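Local structure of esterase (Sinorhizobium meliloti 1021, 4TX1) at residues 147-152 with 199-204. The protein probably hydrolyses ester bonds, acting as a carbohydrate acetylesterase of the SGNH (GDSL-like) hydrolase family. Numbering follows the deposited sequence.
Sequences PPLCET and DGVHLD
Gly200 lies across from Leu149, Cys150 and Thr152 where two loops of the SGNH-hydrolase fold meet, the one following strand 140-145 and the one leading into helix 205-223. Cys150 N donates to Gly200 O over 2.9 Å, in the carbonyl plane on a lone pair, and Leu149 CA brings a C-H to the same oxygen. A CB at Gly200 would run into Cys150 O, and the positive phi also suits glycine. The side chains of Leu149 and Val201 lie side by side, pointing the same way, with Leu149 CD2 4.0 Å from Val201 CG2; their apolar branches suit packing against Phe161. Pro147 crosses Leu203 at about a right angle, its CG 3.7 Å from Leu203 CD2, and one water donates to both Pro147 O and Val201 O, bridging the loops. Thr152 turns OG1 anti to its backbone N (chi1 -174°), 3.4 Å from Asp199 CA and hydrogen-bonded to Pro197 O and Asn154 N; CG2 faces Asp199 O. A valine here would probably leave Pro197 O and Asn154 N without their hydroxyl mate. Asp199 and His202, whose NE2 bonds weakly to Ser22 OG, are consistent with the family's Ser-His-Asp triad. The carboxylate of Asp199 serves two kinds of donor: OD1 accepts from Val201 N, an Asx turn, and from His202 N, together an Asx motif, while OD2 takes His202 ND1 at 2.5 Å on its syn side, in the imidazole plane but 31° out of the carboxylate plane.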
ATOM      1  N   PRO A 147     -25.359  17.149   9.297  1.00 15.72           N
ATOM      2  CA  PRO A 147     -26.824  17.030   9.262  1.00 16.23           C
ATOM      3  C   PRO A 147     -27.255  15.668   8.842  1.00 17.15           C
ATOM      4  O   PRO A 147     -26.692  15.057   7.902  1.00 17.03           O
ATOM      5  CB  PRO A 147     -27.227  18.120   8.272  1.00 14.80           C
ATOM      6  CG  PRO A 147     -26.153  19.086   8.286  1.00 16.17           C
ATOM      7  CD  PRO A 147     -24.898  18.291   8.507  1.00 15.92           C
ATOM      8  N   PRO A 148     -28.177  15.057   9.583  1.00 16.69           N
ATOM      9  CA  PRO A 148     -28.508  13.703   9.298  1.00 17.37           C
ATOM     10  C   PRO A 148     -29.254  13.419   7.985  1.00 16.93           C
ATOM     11  O   PRO A 148     -29.871  14.310   7.412  1.00 16.58           O
ATOM     12  CB  PRO A 148     -29.362  13.256  10.459  1.00 22.09           C
ATOM     13  CG  PRO A 148     -29.735  14.491  11.142  1.00 21.74           C
ATOM     14  CD  PRO A 148     -28.814  15.574  10.804  1.00 19.86           C
ATOM     15  N   LEU A 149     -29.147  12.188   7.518  1.00 16.66           N
ATOM     16  CA  LEU A 149     -29.709  11.763   6.268  1.00 18.61           C
ATOM     17  C   LEU A 149     -31.233  11.849   6.354  1.00 20.24           C
ATOM     18  O   LEU A 149     -31.803  11.720   7.479  1.00 19.37           O
ATOM     19  CB  LEU A 149     -29.366  10.352   5.786  1.00 17.83           C
ATOM     20  CG  LEU A 149     -27.900   9.860   5.666  1.00 26.09           C
ATOM     21  CD1 LEU A 149     -27.724   8.971   4.485  1.00 25.29           C
ATOM     22  CD2 LEU A 149     -26.889  10.914   5.891  1.00 22.70           C
ATOM     23  N   CYS A 150     -31.840  12.124   5.218  1.00 20.17           N
ATOM     24  CA  CYS A 150     -33.326  12.050   5.116  1.00 20.34           C
ATOM     25  C   CYS A 150     -33.758  11.051   4.067  1.00 20.34           C
ATOM     26  O   CYS A 150     -32.967  10.580   3.253  1.00 19.42           O
ATOM     27  CB  CYS A 150     -33.924  13.446   4.877  1.00 18.67           C
ATOM     28  SG  CYS A 150     -33.534  14.142   3.276  1.00 19.18           S
ATOM     29  N   GLU A 151     -35.065  10.682   4.049  1.00 21.27           N
ATOM     30  CA  GLU A 151     -35.585   9.760   3.065  1.00 20.82           C
ATOM     31  C   GLU A 151     -35.593  10.415   1.684  1.00 20.42           C
ATOM     32  O   GLU A 151     -35.719  11.630   1.549  1.00 19.24           O
ATOM     33  CB  GLU A 151     -36.998   9.253   3.396  1.00 26.50           C
ATOM     34  CG  GLU A 151     -37.179   8.680   4.773  1.00 32.20           C
ATOM     35  CD  GLU A 151     -36.615   7.283   4.954  1.00 39.25           C
ATOM     36  OE1 GLU A 151     -36.194   6.659   3.941  1.00 43.04           O
ATOM     37  OE2 GLU A 151     -36.615   6.794   6.146  1.00 41.74           O
ATOM     38  N   THR A 152     -35.360   9.608   0.673  1.00 19.43           N
ATOM     39  CA  THR A 152     -35.316  10.085  -0.687  1.00 19.77           C
ATOM     40  C   THR A 152     -35.947   9.133  -1.634  1.00 20.66           C
ATOM     41  O   THR A 152     -35.900   7.907  -1.449  1.00 23.21           O
ATOM     42  CB  THR A 152     -33.837  10.358  -1.080  1.00 21.50           C
ATOM     43  OG1 THR A 152     -33.759  10.966  -2.367  1.00 20.34           O
ATOM     44  CG2 THR A 152     -33.007   9.027  -1.061  1.00 22.22           C
ATOM     45  N   ASP A 199     -31.653  13.802  -2.772  1.00 17.54           N
ATOM     46  CA  ASP A 199     -30.806  12.597  -2.646  1.00 16.50           C
ATOM     47  C   ASP A 199     -30.555  12.071  -1.252  1.00 17.51           C
ATOM     48  O   ASP A 199     -29.887  11.028  -1.098  1.00 15.32           O
ATOM     49  CB  ASP A 199     -29.474  12.773  -3.403  1.00 16.34           C
ATOM     50  CG  ASP A 199     -28.523  13.784  -2.790  1.00 16.01           C
ATOM     51  OD1 ASP A 199     -28.589  14.096  -1.573  1.00 15.76           O
ATOM     52  OD2 ASP A 199     -27.623  14.298  -3.577  1.00 18.77           O
ATOM     53  N   GLY A 200     -31.070  12.757  -0.248  1.00 17.12           N
ATOM     54  CA  GLY A 200     -31.064  12.288   1.124  1.00 16.94           C
ATOM     55  C   GLY A 200     -29.839  12.633   1.960  1.00 14.11           C
ATOM     56  O   GLY A 200     -29.850  12.470   3.199  1.00 17.16           O
ATOM     57  N   VAL A 201     -28.761  13.076   1.309  1.00 14.97           N
ATOM     58  CA  VAL A 201     -27.467  13.204   1.991  1.00 16.31           C
ATOM     59  C   VAL A 201     -26.794  14.563   1.861  1.00 14.84           C
ATOM     60  O   VAL A 201     -26.112  14.980   2.774  1.00 15.79           O
ATOM     61  CB  VAL A 201     -26.541  12.028   1.510  1.00 16.77           C
ATOM     62  CG1 VAL A 201     -26.141  12.186   0.060  1.00 18.64           C
ATOM     63  CG2 VAL A 201     -25.248  11.924   2.395  1.00 20.14           C
ATOM     64  N   HIS A 202     -26.987  15.258   0.734  1.00 14.38           N
ATOM     65  CA  HIS A 202     -26.352  16.520   0.496  1.00 14.48           C
ATOM     66  C   HIS A 202     -27.084  17.711   1.120  1.00 15.06           C
ATOM     67  O   HIS A 202     -28.228  17.562   1.584  1.00 14.82           O
ATOM     68  CB  HIS A 202     -26.179  16.692  -0.997  1.00 16.13           C
ATOM     69  CG  HIS A 202     -25.114  15.761  -1.541  1.00 15.91           C
ATOM     70  ND1 HIS A 202     -25.378  14.768  -2.464  1.00 17.35           N
ATOM     71  CD2 HIS A 202     -23.821  15.629  -1.174  1.00 19.01           C
ATOM     72  CE1 HIS A 202     -24.240  14.087  -2.681  1.00 20.49           C
ATOM     73  NE2 HIS A 202     -23.276  14.600  -1.922  1.00 16.78           N
ATOM     74  N   LEU A 203     -26.414  18.829   1.114  1.00 14.29           N
ATOM     75  CA  LEU A 203     -26.999  20.141   1.568  1.00 15.35           C
ATOM     76  C   LEU A 203     -27.154  21.068   0.378  1.00 16.88           C
ATOM     77  O   LEU A 203     -26.228  21.303  -0.422  1.00 16.30           O
ATOM     78  CB  LEU A 203     -26.094  20.782   2.603  1.00 16.63           C
ATOM     79  CG  LEU A 203     -25.711  19.981   3.860  1.00 16.82           C
ATOM     80  CD1 LEU A 203     -24.719  20.742   4.731  1.00 17.70           C
ATOM     81  CD2 LEU A 203     -26.949  19.527   4.649  1.00 18.78           C
ATOM     82  N   ASP A 204     -28.305  21.748   0.269  1.00 16.67           N
ATOM     83  CA  ASP A 204     -28.388  22.782  -0.718  1.00 15.10           C
ATOM     84  C   ASP A 204     -27.594  23.990  -0.277  1.00 14.99           C
ATOM     85  O   ASP A 204     -26.938  23.955   0.762  1.00 16.46           O
ATOM     86  CB  ASP A 204     -29.904  23.042  -1.024  1.00 16.42           C
ATOM     87  CG  ASP A 204     -30.638  23.699   0.111  1.00 19.14           C
ATOM     88  OD1 ASP A 204     -30.030  24.267   1.034  1.00 17.79           O
ATOM     89  OD2 ASP A 204     -31.876  23.734  -0.049  1.00 21.60           O
TER
HETATM   90  O   HOH W   1     -25.514  14.006   5.543  1.00 18.17           O